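Local coordinates for protein Lem22 (Legionella pneumophila subsp. pneumophila ATCC 43290, PDB 5WD9) that is a bacterial effector of unknown molecular function, folded as a small three-helix bundle and probably acting in the host cell by binding other proteins, at residues Glu13-Gln18 and Thr40-Lys45; Thr6-Leu11 and Ile65-Leu70; Thr29-Phe34 and Asp79-Gln84; Thr51-Lys54 and Val60-Leu63. All blocks are in the same frame, centred on the assembly; numbering follows the deposited sequence.

Contact 1: Glu13-Gln18 and Thr40-Lys45; sequences EYMEDQ and TEHFVK
Carbon-to-ring packing dominates between Y14 and E41. The aliphatic half of E41 lies over one face of the Y14 ring: CB of E41 is 3.4 Å from CE2 of Y14, and CG of E41 stands 3.9 Å from the ring centroid in a CH-pi contact, 21° off the ring normal. CG of Q18, one turn on from Y14, sits over the opposite face, holding the phenol between two methylene groups. The bend of E41 at chi2 (65°) carries the carboxylate past the rim of the ring, where OE1 can share a water with the phenol. Glutamate suits this half-exposed place because its stem packs while its head reaches water. That water donates a hydrogen bond to OE1 of E41 (2.7 Å) and lies 2.9 Å from OH of Y14. The second kind of contact is sulfur to aromatic: SD of flexible, apolar M15 meets the edge of the H42 imidazole, 3.8 Å from CD2 of H42, and CE of M15 packs on the same side chain. Helices 4-24 and 28-52 meet here, and helix 58-87 closes the inner side through I67, which touches both M15 and H42, while Y71 stacks on the H42 ring.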
loop_
_atom_site.group_PDB
_atom_site.type_symbol
_atom_site.label_atom_id
_atom_site.label_comp_id
_atom_site.label_asym_id
_atom_site.label_seq_id
_atom_site.Cartn_x
_atom_site.Cartn_y
_atom_site.Cartn_z
ATOM N N GLU A 13 -7.293 -3.982 0.471
ATOM C CA GLU A 13 -7.754 -4.240 -0.879
ATOM C C GLU A 13 -7.419 -3.092 -1.816
ATOM O O GLU A 13 -7.142 -3.333 -2.994
ATOM C CB GLU A 13 -9.233 -4.581 -0.866
ATOM C CG GLU A 13 -9.473 -5.849 -0.083
ATOM C CD GLU A 13 -10.878 -6.357 -0.191
ATOM O OE1 GLU A 13 -11.647 -5.841 -1.031
ATOM O OE2 GLU A 13 -11.197 -7.293 0.570
ATOM N N TYR A 14 -7.400 -1.858 -1.305
ATOM C CA TYR A 14 -6.969 -0.715 -2.106
ATOM C C TYR A 14 -5.526 -0.896 -2.560
ATOM O O TYR A 14 -5.208 -0.731 -3.738
ATOM C CB TYR A 14 -7.121 0.558 -1.269
ATOM C CG TYR A 14 -6.702 1.820 -1.980
ATOM C CD1 TYR A 14 -7.640 2.618 -2.603
ATOM C CD2 TYR A 14 -5.373 2.230 -2.014
ATOM C CE1 TYR A 14 -7.266 3.780 -3.246
ATOM C CE2 TYR A 14 -5.002 3.388 -2.663
ATOM C CZ TYR A 14 -5.951 4.150 -3.261
ATOM O OH TYR A 14 -5.573 5.311 -3.922
ATOM N N MET A 15 -4.644 -1.254 -1.632
ATOM C CA MET A 15 -3.238 -1.432 -1.981
ATOM C C MET A 15 -3.055 -2.574 -2.963
ATOM O O MET A 15 -2.289 -2.454 -3.924
ATOM C CB MET A 15 -2.409 -1.685 -0.726
ATOM C CG MET A 15 -2.293 -0.477 0.191
ATOM S SD MET A 15 -1.303 -0.837 1.659
ATOM C CE MET A 15 0.353 -0.723 0.965
ATOM N N GLU A 16 -3.742 -3.696 -2.733
ATOM C CA GLU A 16 -3.620 -4.826 -3.647
ATOM C C GLU A 16 -4.075 -4.433 -5.046
ATOM O O GLU A 16 -3.416 -4.767 -6.039
ATOM C CB GLU A 16 -4.423 -6.012 -3.118
ATOM C CG GLU A 16 -4.233 -7.287 -3.917
ATOM C CD GLU A 16 -4.662 -8.518 -3.149
ATOM O OE1 GLU A 16 -4.543 -8.518 -1.902
ATOM O OE2 GLU A 16 -5.124 -9.481 -3.794
ATOM N N ASP A 17 -5.181 -3.695 -5.136
ATOM C CA ASP A 17 -5.708 -3.246 -6.418
ATOM C C ASP A 17 -4.727 -2.321 -7.123
ATOM O O ASP A 17 -4.475 -2.466 -8.321
ATOM C CB ASP A 17 -7.034 -2.526 -6.174
ATOM C CG ASP A 17 -7.635 -1.972 -7.429
ATOM O OD1 ASP A 17 -8.267 -2.757 -8.158
ATOM O OD2 ASP A 17 -7.485 -0.758 -7.691
ATOM N N GLN A 18 -4.174 -1.348 -6.402
ATOM C CA GLN A 18 -3.253 -0.412 -7.037
ATOM C C GLN A 18 -1.948 -1.084 -7.441
ATOM O O GLN A 18 -1.397 -0.780 -8.501
ATOM C CB GLN A 18 -2.999 0.768 -6.108
ATOM C CG GLN A 18 -4.252 1.574 -5.768
ATOM C CD GLN A 18 -4.849 2.247 -6.990
ATOM O OE1 GLN A 18 -4.337 3.269 -7.446
ATOM N NE2 GLN A 18 -5.930 1.686 -7.521
ATOM N N THR A 40 0.363 6.590 -0.585
ATOM C CA THR A 40 -0.388 7.633 0.094
ATOM C C THR A 40 -1.428 7.025 1.013
ATOM O O THR A 40 -1.572 7.431 2.172
ATOM C CB THR A 40 -1.074 8.520 -0.939
ATOM O OG1 THR A 40 -0.066 9.117 -1.769
ATOM C CG2 THR A 40 -1.895 9.613 -0.250
ATOM N N GLU A 41 -2.198 6.067 0.504
ATOM C CA GLU A 41 -3.282 5.523 1.294
ATOM C C GLU A 41 -2.742 4.798 2.511
ATOM O O GLU A 41 -3.280 4.935 3.611
ATOM C CB GLU A 41 -4.120 4.589 0.434
ATOM C CG GLU A 41 -5.536 4.405 0.946
ATOM C CD GLU A 41 -6.389 5.662 0.922
ATOM O OE1 GLU A 41 -5.977 6.669 0.308
ATOM O OE2 GLU A 41 -7.461 5.652 1.534
ATOM N N HIS A 42 -1.658 4.049 2.340
ATOM C CA HIS A 42 -1.030 3.381 3.470
ATOM C C HIS A 42 -0.552 4.391 4.511
ATOM O O HIS A 42 -0.771 4.212 5.717
ATOM C CB HIS A 42 0.109 2.493 2.959
ATOM C CG HIS A 42 0.837 1.769 4.043
ATOM N ND1 HIS A 42 1.908 2.316 4.718
ATOM C CD2 HIS A 42 0.649 0.535 4.573
ATOM C CE1 HIS A 42 2.353 1.449 5.611
ATOM N NE2 HIS A 42 1.608 0.358 5.536
ATOM N N PHE A 43 0.101 5.465 4.068
ATOM C CA PHE A 43 0.613 6.436 5.023
ATOM C C PHE A 43 -0.518 7.077 5.807
ATOM O O PHE A 43 -0.452 7.191 7.038
ATOM C CB PHE A 43 1.441 7.505 4.316
ATOM C CG PHE A 43 1.889 8.585 5.239
ATOM C CD1 PHE A 43 2.928 8.359 6.126
ATOM C CD2 PHE A 43 1.233 9.798 5.283
ATOM C CE1 PHE A 43 3.334 9.344 7.002
ATOM C CE2 PHE A 43 1.638 10.791 6.167
ATOM C CZ PHE A 43 2.690 10.561 7.019
ATOM N N VAL A 44 -1.565 7.509 5.110
ATOM C CA VAL A 44 -2.672 8.178 5.787
ATOM C C VAL A 44 -3.367 7.223 6.752
ATOM O O VAL A 44 -3.579 7.531 7.932
ATOM C CB VAL A 44 -3.647 8.758 4.747
ATOM C CG1 VAL A 44 -4.920 9.261 5.427
ATOM C CG2 VAL A 44 -2.974 9.860 3.924
ATOM N N LYS A 45 -3.713 6.038 6.278
ATOM C CA LYS A 45 -4.552 5.143 7.073
ATOM C C LYS A 45 -3.775 4.469 8.197
ATOM O O LYS A 45 -4.311 4.264 9.288
ATOM C CB LYS A 45 -5.212 4.099 6.172
ATOM C CG LYS A 45 -6.234 4.681 5.196
ATOM C CD LYS A 45 -7.426 5.289 5.902
ATOM C CE LYS A 45 -8.342 5.949 4.890
ATOM N NZ LYS A 45 -9.589 6.382 5.566
HETATM O O HOH W 1 -4.678 7.282 -2.014
#

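Contact 2: Thr6-Leu11 and Ile65-Leu70; sequences TELTRL and IEIRSL
I67 pushes its CD1 methyl against L8, lying 3.8 Å from CD2 of L8 and 3.7 Å from the backbone O of the same residue. The isoleucine reaches across with both of its branches. CG1 stands anti to the carbonyl carbon (chi1 -73°) and carries CD1 out to L8, whereas CG2, on the other branch, turns to L11. CD2 of L11 lies 4.0 Å from CD1 of I67 and equally far from CG2, so that this one leucine methyl rests against both arms of the isoleucine. L8 and L11 are three residues apart on helix 4-24, and each crosses I67 at about a right angle. All three side chains are buried, and what passes between them is plain van der Waals packing. A branched aliphatic chain suits the place of I67, since its two arms serve two neighbours at once; leucine, forked at its tip, offers methyl groups to more than one helix. L8 also touches L49 and L11 touches M46, both on helix 28-52, while I67 packs on K12 of helix 4-24. All three thus lie in the interior shared by the three helices. Aliphatic side chains spaced three or four residues apart and turned toward a shared interior are characteristic of the apolar core of a helical bundle, here a three-helix bundle.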
loop_
_atom_site.group_PDB
_atom_site.type_symbol
_atom_site.label_atom_id
_atom_site.label_comp_id
_atom_site.label_asym_id
_atom_site.label_seq_id
_atom_site.Cartn_x
_atom_site.Cartn_y
_atom_site.Cartn_z
ATOM N N THR A 6 -12.963 -1.987 9.286
ATOM C CA THR A 6 -13.395 -1.622 7.944
ATOM C C THR A 6 -12.332 -0.811 7.224
ATOM O O THR A 6 -12.100 -1.016 6.029
ATOM C CB THR A 6 -14.714 -0.859 8.023
ATOM O OG1 THR A 6 -15.670 -1.704 8.670
ATOM C CG2 THR A 6 -15.222 -0.507 6.650
ATOM N N GLU A 7 -11.682 0.127 7.926
ATOM C CA GLU A 7 -10.624 0.909 7.297
ATOM C C GLU A 7 -9.473 0.022 6.851
ATOM O O GLU A 7 -8.931 0.210 5.755
ATOM C CB GLU A 7 -10.134 2.009 8.233
ATOM C CG GLU A 7 -11.185 3.070 8.536
ATOM C CD GLU A 7 -11.447 4.042 7.393
ATOM O OE1 GLU A 7 -10.754 3.994 6.355
ATOM O OE2 GLU A 7 -12.369 4.873 7.544
ATOM N N LEU A 8 -9.094 -0.963 7.665
ATOM C CA LEU A 8 -7.992 -1.831 7.270
ATOM C C LEU A 8 -8.398 -2.773 6.145
ATOM O O LEU A 8 -7.582 -3.081 5.271
ATOM C CB LEU A 8 -7.445 -2.598 8.473
ATOM C CG LEU A 8 -6.695 -1.717 9.467
ATOM C CD1 LEU A 8 -6.020 -2.594 10.502
ATOM C CD2 LEU A 8 -5.678 -0.812 8.770
ATOM N N THR A 9 -9.648 -3.240 6.140
ATOM C CA THR A 9 -10.137 -4.037 5.022
ATOM C C THR A 9 -10.053 -3.241 3.727
ATOM O O THR A 9 -9.533 -3.722 2.717
ATOM C CB THR A 9 -11.577 -4.474 5.293
ATOM O OG1 THR A 9 -11.592 -5.318 6.451
ATOM C CG2 THR A 9 -12.139 -5.256 4.116
ATOM N N ARG A 10 -10.530 -2.000 3.759
ATOM C CA ARG A 10 -10.457 -1.156 2.575
ATOM C C ARG A 10 -9.019 -0.903 2.167
ATOM O O ARG A 10 -8.702 -0.941 0.976
ATOM C CB ARG A 10 -11.174 0.175 2.814
ATOM C CG ARG A 10 -12.689 0.098 2.643
ATOM C CD ARG A 10 -13.392 1.460 2.871
ATOM N NE ARG A 10 -12.633 2.572 2.309
ATOM C CZ ARG A 10 -12.647 3.810 2.788
ATOM N NH1 ARG A 10 -13.390 4.129 3.841
ATOM N NH2 ARG A 10 -11.891 4.728 2.225
ATOM N N LEU A 11 -8.130 -0.643 3.133
ATOM C CA LEU A 11 -6.749 -0.317 2.800
ATOM C C LEU A 11 -6.060 -1.511 2.158
ATOM O O LEU A 11 -5.356 -1.365 1.148
ATOM C CB LEU A 11 -5.977 0.133 4.039
ATOM C CG LEU A 11 -4.475 0.326 3.789
ATOM C CD1 LEU A 11 -4.210 1.458 2.825
ATOM C CD2 LEU A 11 -3.742 0.537 5.101
ATOM N N ILE A 65 -0.912 -7.750 9.171
ATOM C CA ILE A 65 0.123 -8.574 8.560
ATOM C C ILE A 65 -0.024 -8.596 7.037
ATOM O O ILE A 65 0.964 -8.456 6.295
ATOM C CB ILE A 65 0.090 -9.983 9.176
ATOM C CG1 ILE A 65 0.536 -9.919 10.638
ATOM C CG2 ILE A 65 0.948 -10.931 8.362
ATOM C CD1 ILE A 65 0.136 -11.134 11.470
ATOM N N GLU A 66 -1.259 -8.741 6.543
ATOM C CA GLU A 66 -1.490 -8.705 5.098
ATOM C C GLU A 66 -1.057 -7.374 4.499
ATOM O O GLU A 66 -0.426 -7.332 3.429
ATOM C CB GLU A 66 -2.968 -8.965 4.802
ATOM C CG GLU A 66 -3.424 -10.387 5.131
ATOM C CD GLU A 66 -4.932 -10.573 5.018
ATOM O OE1 GLU A 66 -5.657 -9.591 4.772
ATOM O OE2 GLU A 66 -5.407 -11.723 5.182
ATOM N N ILE A 67 -1.360 -6.278 5.190
ATOM C CA ILE A 67 -1.007 -4.952 4.704
ATOM C C ILE A 67 0.499 -4.780 4.702
ATOM O O ILE A 67 1.064 -4.186 3.782
ATOM C CB ILE A 67 -1.692 -3.886 5.573
ATOM C CG1 ILE A 67 -3.185 -3.860 5.253
ATOM C CG2 ILE A 67 -1.081 -2.502 5.328
ATOM C CD1 ILE A 67 -4.009 -3.234 6.322
ATOM N N ARG A 68 1.185 -5.317 5.712
ATOM C CA ARG A 68 2.627 -5.145 5.767
ATOM C C ARG A 68 3.293 -5.793 4.561
ATOM O O ARG A 68 4.239 -5.240 3.990
ATOM C CB ARG A 68 3.150 -5.727 7.077
ATOM C CG ARG A 68 4.655 -5.766 7.151
ATOM C CD ARG A 68 5.268 -4.414 7.355
ATOM N NE ARG A 68 6.727 -4.522 7.358
ATOM C CZ ARG A 68 7.555 -3.510 7.583
ATOM N NH1 ARG A 68 7.074 -2.301 7.811
ATOM N NH2 ARG A 68 8.868 -3.712 7.570
ATOM N N SER A 69 2.819 -6.970 4.164
ATOM C CA SER A 69 3.389 -7.621 2.992
ATOM C C SER A 69 3.198 -6.762 1.750
ATOM O O SER A 69 4.117 -6.628 0.930
ATOM C CB SER A 69 2.720 -8.977 2.799
ATOM O OG SER A 69 3.201 -9.615 1.627
ATOM N N LEU A 70 2.008 -6.183 1.587
ATOM C CA LEU A 70 1.763 -5.309 0.446
ATOM C C LEU A 70 2.623 -4.056 0.521
ATOM O O LEU A 70 3.104 -3.562 -0.505
ATOM C CB LEU A 70 0.288 -4.941 0.397
ATOM C CG LEU A 70 -0.623 -6.124 0.098
ATOM C CD1 LEU A 70 -2.058 -5.768 0.443
ATOM C CD2 LEU A 70 -0.499 -6.537 -1.364
#

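Contact 3: Thr29-Phe34 and Asp79-Gln84; sequences TAQLKF and DKCRDQ
L32 carries much of this antiparallel pairing within the three-helix bundle, between segments 29-34 and 79-84, whose axes run at 144° to each other. Its CB lies 3.7 Å from SG of C81. With CG anti to the backbone N (chi1 -174°), the fork beyond it leans over R82: CD1 packs 3.7 Å from CG of R82, and CD2 lies over one face of the guanidinium, 3.8 Å from NH1 of R82. The arginine runs extended from CG to NE, offering first its methylenes and then its flat head to the leucine, and its NH2 goes on to a salt bridge with E36. Such a long side chain suits the edge of the interface, apolar along its stem and charged at its tip. C81 points inward, and its small thiol fits where CA of L32 and CA of C81 are 6.3 Å apart. Q31 lies alongside the same sulfur, its OE1 3.9 Å from SG of C81, and it also touches A22 of helix 4-24. Beyond the cysteine, a single water donates to both glutamine oxygens, at 2.8 Å from OE1 of Q31 and 2.9 Å from OE1 of Q84.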
loop_
_atom_site.group_PDB
_atom_site.type_symbol
_atom_site.label_atom_id
_atom_site.label_comp_id
_atom_site.label_asym_id
_atom_site.label_seq_id
_atom_site.Cartn_x
_atom_site.Cartn_y
_atom_site.Cartn_z
ATOM N N THR A 29 5.289 6.276 -15.910
ATOM C CA THR A 29 4.479 7.313 -15.282
ATOM C C THR A 29 3.193 6.730 -14.713
ATOM O O THR A 29 2.805 7.043 -13.580
ATOM C CB THR A 29 4.170 8.409 -16.309
ATOM O OG1 THR A 29 5.380 9.098 -16.650
ATOM C CG2 THR A 29 3.158 9.403 -15.761
ATOM N N ALA A 30 2.531 5.859 -15.468
ATOM C CA ALA A 30 1.281 5.281 -14.996
ATOM C C ALA A 30 1.535 4.315 -13.850
ATOM O O ALA A 30 0.773 4.271 -12.879
ATOM C CB ALA A 30 0.571 4.571 -16.148
ATOM N N GLN A 31 2.609 3.531 -13.951
ATOM C CA GLN A 31 2.964 2.630 -12.869
ATOM C C GLN A 31 3.223 3.410 -11.596
ATOM O O GLN A 31 2.737 3.043 -10.522
ATOM C CB GLN A 31 4.218 1.857 -13.265
ATOM C CG GLN A 31 4.639 0.848 -12.233
ATOM C CD GLN A 31 5.917 0.133 -12.593
ATOM O OE1 GLN A 31 6.504 0.371 -13.652
ATOM N NE2 GLN A 31 6.363 -0.754 -11.705
ATOM N N LEU A 32 3.967 4.514 -11.710
ATOM C CA LEU A 32 4.290 5.309 -10.538
ATOM C C LEU A 32 3.043 5.878 -9.890
ATOM O O LEU A 32 2.945 5.902 -8.662
ATOM C CB LEU A 32 5.263 6.432 -10.889
ATOM C CG LEU A 32 5.747 7.214 -9.658
ATOM C CD1 LEU A 32 6.439 6.311 -8.638
ATOM C CD2 LEU A 32 6.649 8.372 -10.072
ATOM N N LYS A 33 2.068 6.315 -10.688
ATOM C CA LYS A 33 0.872 6.890 -10.096
ATOM C C LYS A 33 0.135 5.857 -9.250
ATOM O O LYS A 33 -0.307 6.166 -8.142
ATOM C CB LYS A 33 -0.041 7.451 -11.182
ATOM C CG LYS A 33 -1.260 8.158 -10.614
ATOM C CD LYS A 33 -0.921 9.588 -10.188
ATOM C CE LYS A 33 -1.345 9.867 -8.744
ATOM N NZ LYS A 33 -0.602 9.039 -7.745
ATOM N N PHE A 34 0.008 4.622 -9.739
ATOM C CA PHE A 34 -0.670 3.588 -8.957
ATOM C C PHE A 34 0.110 3.257 -7.691
ATOM O O PHE A 34 -0.478 3.092 -6.611
ATOM C CB PHE A 34 -0.860 2.328 -9.802
ATOM C CG PHE A 34 -1.891 2.469 -10.880
ATOM C CD1 PHE A 34 -3.208 2.784 -10.563
ATOM C CD2 PHE A 34 -1.550 2.288 -12.214
ATOM C CE1 PHE A 34 -4.164 2.917 -11.549
ATOM C CE2 PHE A 34 -2.506 2.416 -13.204
ATOM C CZ PHE A 34 -3.812 2.725 -12.867
ATOM N N ASP A 79 10.477 1.856 -5.714
ATOM C CA ASP A 79 11.874 2.217 -5.860
ATOM C C ASP A 79 12.368 1.882 -7.258
ATOM O O ASP A 79 13.046 2.690 -7.898
ATOM C CB ASP A 79 12.676 1.463 -4.809
ATOM C CG ASP A 79 14.118 1.840 -4.801
ATOM O OD1 ASP A 79 14.402 3.006 -4.450
ATOM O OD2 ASP A 79 14.957 0.969 -5.095
ATOM N N LYS A 80 12.034 0.691 -7.753
ATOM C CA LYS A 80 12.460 0.314 -9.097
ATOM C C LYS A 80 11.864 1.248 -10.141
ATOM O O LYS A 80 12.554 1.683 -11.073
ATOM C CB LYS A 80 12.053 -1.133 -9.382
ATOM C CG LYS A 80 12.709 -2.156 -8.471
ATOM C CD LYS A 80 14.126 -2.450 -8.900
ATOM C CE LYS A 80 14.987 -2.863 -7.723
ATOM N NZ LYS A 80 16.418 -2.938 -8.118
ATOM N N CYS A 81 10.578 1.572 -10.007
ATOM C CA CYS A 81 9.936 2.477 -10.945
ATOM C C CYS A 81 10.607 3.846 -10.951
ATOM O O CYS A 81 10.955 4.374 -12.011
ATOM C CB CYS A 81 8.472 2.599 -10.555
ATOM S SG CYS A 81 7.515 3.556 -11.710
ATOM N N ARG A 82 10.798 4.438 -9.771
ATOM C CA ARG A 82 11.410 5.765 -9.704
ATOM C C ARG A 82 12.845 5.740 -10.220
ATOM O O ARG A 82 13.290 6.690 -10.879
ATOM C CB ARG A 82 11.369 6.276 -8.264
ATOM C CG ARG A 82 10.019 6.769 -7.803
ATOM C CD ARG A 82 10.163 7.642 -6.567
ATOM N NE ARG A 82 8.899 8.268 -6.183
ATOM C CZ ARG A 82 8.418 9.387 -6.720
ATOM N NH1 ARG A 82 9.092 10.015 -7.676
ATOM N NH2 ARG A 82 7.257 9.878 -6.305
ATOM N N ASP A 83 13.584 4.664 -9.931
ATOM C CA ASP A 83 14.946 4.533 -10.448
ATOM C C ASP A 83 14.948 4.554 -11.966
ATOM O O ASP A 83 15.791 5.211 -12.587
ATOM C CB ASP A 83 15.570 3.216 -9.993
ATOM C CG ASP A 83 16.032 3.233 -8.558
ATOM O OD1 ASP A 83 16.063 4.306 -7.928
ATOM O OD2 ASP A 83 16.346 2.138 -8.063
ATOM N N GLN A 84 14.014 3.825 -12.579
ATOM C CA GLN A 84 13.936 3.762 -14.033
ATOM C C GLN A 84 13.529 5.106 -14.613
ATOM O O GLN A 84 14.053 5.521 -15.649
ATOM C CB GLN A 84 12.923 2.692 -14.430
ATOM C CG GLN A 84 13.417 1.275 -14.275
ATOM C CD GLN A 84 12.619 0.308 -15.116
ATOM O OE1 GLN A 84 11.457 0.030 -14.821
ATOM N NE2 GLN A 84 13.231 -0.197 -16.183
HETATM O O HOH W 2 9.177 -0.423 -13.100
#

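Contact 4: Thr51-Lys54 and Val60-Leu63; sequences TIYK and VDRL
Y53 has its ring carbon CG anti to the backbone N (chi1 -179°), which sends the phenol straight across to helix 58-87, and V60 answers with CG1 in the same anti position, so that this methyl rests over one face of the Y53 ring. This is a tight CH-pi contact: CG1 of V60 is 3.4 Å from the ring centroid, 18° off the normal, and 3.3 Å from CE2 of Y53. A compact beta-branched residue suits the spot, because its methyl stands close to the backbone and meets a broad flat surface. V60 also packs against V5 and L8 of helix 4-24. Tyrosine adds to that flat face a hydroxyl for the acceptor carboxylate of D61: OH of Y53 donates to OD1 of D61, 2.7 Å away. That oxygen lies in the plane of the ring, at its edge, but the hydroxyl approaches from above the carboxylate plane, 52° out of it. The same OH is also hydrogen-bonded to the backbone N of S57, so two bonds fix the tip. Tying the loop after helix 28-52 to the first turn of the next helix, the arrangement is that of an interhelical connection in an antiparallel helical hairpin.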
loop_
_atom_site.group_PDB
_atom_site.type_symbol
_atom_site.label_atom_id
_atom_site.label_comp_id
_atom_site.label_asym_id
_atom_site.label_seq_id
_atom_site.Cartn_x
_atom_site.Cartn_y
_atom_site.Cartn_z
ATOM N N THR A 51 -2.660 5.665 16.029
ATOM C CA THR A 51 -3.184 6.508 17.096
ATOM C C THR A 51 -4.239 5.806 17.943
ATOM O O THR A 51 -4.435 6.189 19.101
ATOM C CB THR A 51 -3.766 7.800 16.511
ATOM O OG1 THR A 51 -4.890 7.487 15.680
ATOM C CG2 THR A 51 -2.719 8.519 15.679
ATOM N N ILE A 52 -4.912 4.790 17.407
ATOM C CA ILE A 52 -6.072 4.200 18.068
ATOM C C ILE A 52 -5.931 2.714 18.353
ATOM O O ILE A 52 -6.750 2.169 19.110
ATOM C CB ILE A 52 -7.382 4.471 17.298
ATOM C CG1 ILE A 52 -7.387 3.707 15.971
ATOM C CG2 ILE A 52 -7.577 5.967 17.081
ATOM C CD1 ILE A 52 -8.770 3.501 15.394
ATOM N N TYR A 53 -4.954 2.023 17.769
ATOM C CA TYR A 53 -4.862 0.577 17.912
ATOM C C TYR A 53 -3.442 0.165 18.258
ATOM O O TYR A 53 -2.494 0.538 17.560
ATOM C CB TYR A 53 -5.289 -0.132 16.627
ATOM C CG TYR A 53 -5.225 -1.632 16.764
ATOM C CD1 TYR A 53 -6.260 -2.333 17.378
ATOM C CD2 TYR A 53 -4.122 -2.354 16.301
ATOM C CE1 TYR A 53 -6.206 -3.703 17.521
ATOM C CE2 TYR A 53 -4.062 -3.734 16.446
ATOM C CZ TYR A 53 -5.112 -4.396 17.057
ATOM O OH TYR A 53 -5.072 -5.761 17.192
ATOM N N LYS A 54 -3.307 -0.626 19.328
ATOM C CA LYS A 54 -2.032 -1.175 19.763
ATOM C C LYS A 54 -1.975 -2.695 19.727
ATOM O O LYS A 54 -0.873 -3.251 19.764
ATOM C CB LYS A 54 -1.721 -0.721 21.198
ATOM C CG LYS A 54 -1.008 0.614 21.296
ATOM C CD LYS A 54 0.489 0.415 21.447
ATOM C CE LYS A 54 0.804 -0.438 22.667
ATOM N NZ LYS A 54 2.247 -0.384 23.035
ATOM N N VAL A 60 -7.939 -7.457 13.324
ATOM C CA VAL A 60 -7.046 -6.363 12.986
ATOM C C VAL A 60 -5.639 -6.882 12.728
ATOM O O VAL A 60 -4.974 -6.467 11.773
ATOM C CB VAL A 60 -7.066 -5.285 14.082
ATOM C CG1 VAL A 60 -5.986 -4.243 13.809
ATOM C CG2 VAL A 60 -8.424 -4.631 14.152
ATOM N N ASP A 61 -5.165 -7.799 13.566
ATOM C CA ASP A 61 -3.801 -8.282 13.418
ATOM C C ASP A 61 -3.608 -9.003 12.091
ATOM O O ASP A 61 -2.583 -8.816 11.424
ATOM C CB ASP A 61 -3.447 -9.179 14.596
ATOM C CG ASP A 61 -3.200 -8.388 15.882
ATOM O OD1 ASP A 61 -3.187 -7.137 15.849
ATOM O OD2 ASP A 61 -3.006 -9.024 16.930
ATOM N N ARG A 62 -4.578 -9.823 11.679
ATOM C CA ARG A 62 -4.460 -10.475 10.381
ATOM C C ARG A 62 -4.339 -9.447 9.265
ATOM O O ARG A 62 -3.492 -9.570 8.367
ATOM C CB ARG A 62 -5.670 -11.380 10.154
ATOM C CG ARG A 62 -5.554 -12.190 8.871
ATOM C CD ARG A 62 -6.857 -12.918 8.525
ATOM N NE ARG A 62 -7.177 -13.994 9.463
ATOM C CZ ARG A 62 -8.103 -13.946 10.417
ATOM N NH1 ARG A 62 -8.861 -12.873 10.615
ATOM N NH2 ARG A 62 -8.280 -15.003 11.180
ATOM N N LEU A 63 -5.206 -8.435 9.289
ATOM C CA LEU A 63 -5.161 -7.416 8.252
ATOM C C LEU A 63 -3.843 -6.656 8.283
ATOM O O LEU A 63 -3.286 -6.354 7.229
ATOM C CB LEU A 63 -6.365 -6.486 8.384
ATOM C CG LEU A 63 -7.690 -7.094 7.923
ATOM C CD1 LEU A 63 -8.835 -6.320 8.535
ATOM C CD2 LEU A 63 -7.749 -7.044 6.394
#

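Contact 2 is the fully buried one, made of aliphatic groups alone, and contact 1 lies nearest the centre of the chain yet opens outward to a water. The two touch: L11 reaches E41, and K45 pairs with E7, so helix 4-24 is held to both its partners at one level. Contacts 3 and 4 join the same two helices on opposite sides of the chain's centre; both are partly buried and lie farther out, their centres about 14 and 16 Å from it. Contact 3 combines thiol, leucine and arginine with a water, whereas contact 4 uses a ring face and a direct hydrogen bond. V60 and L63 of contact 4 meet L8 of contact 2, linking loop end to core.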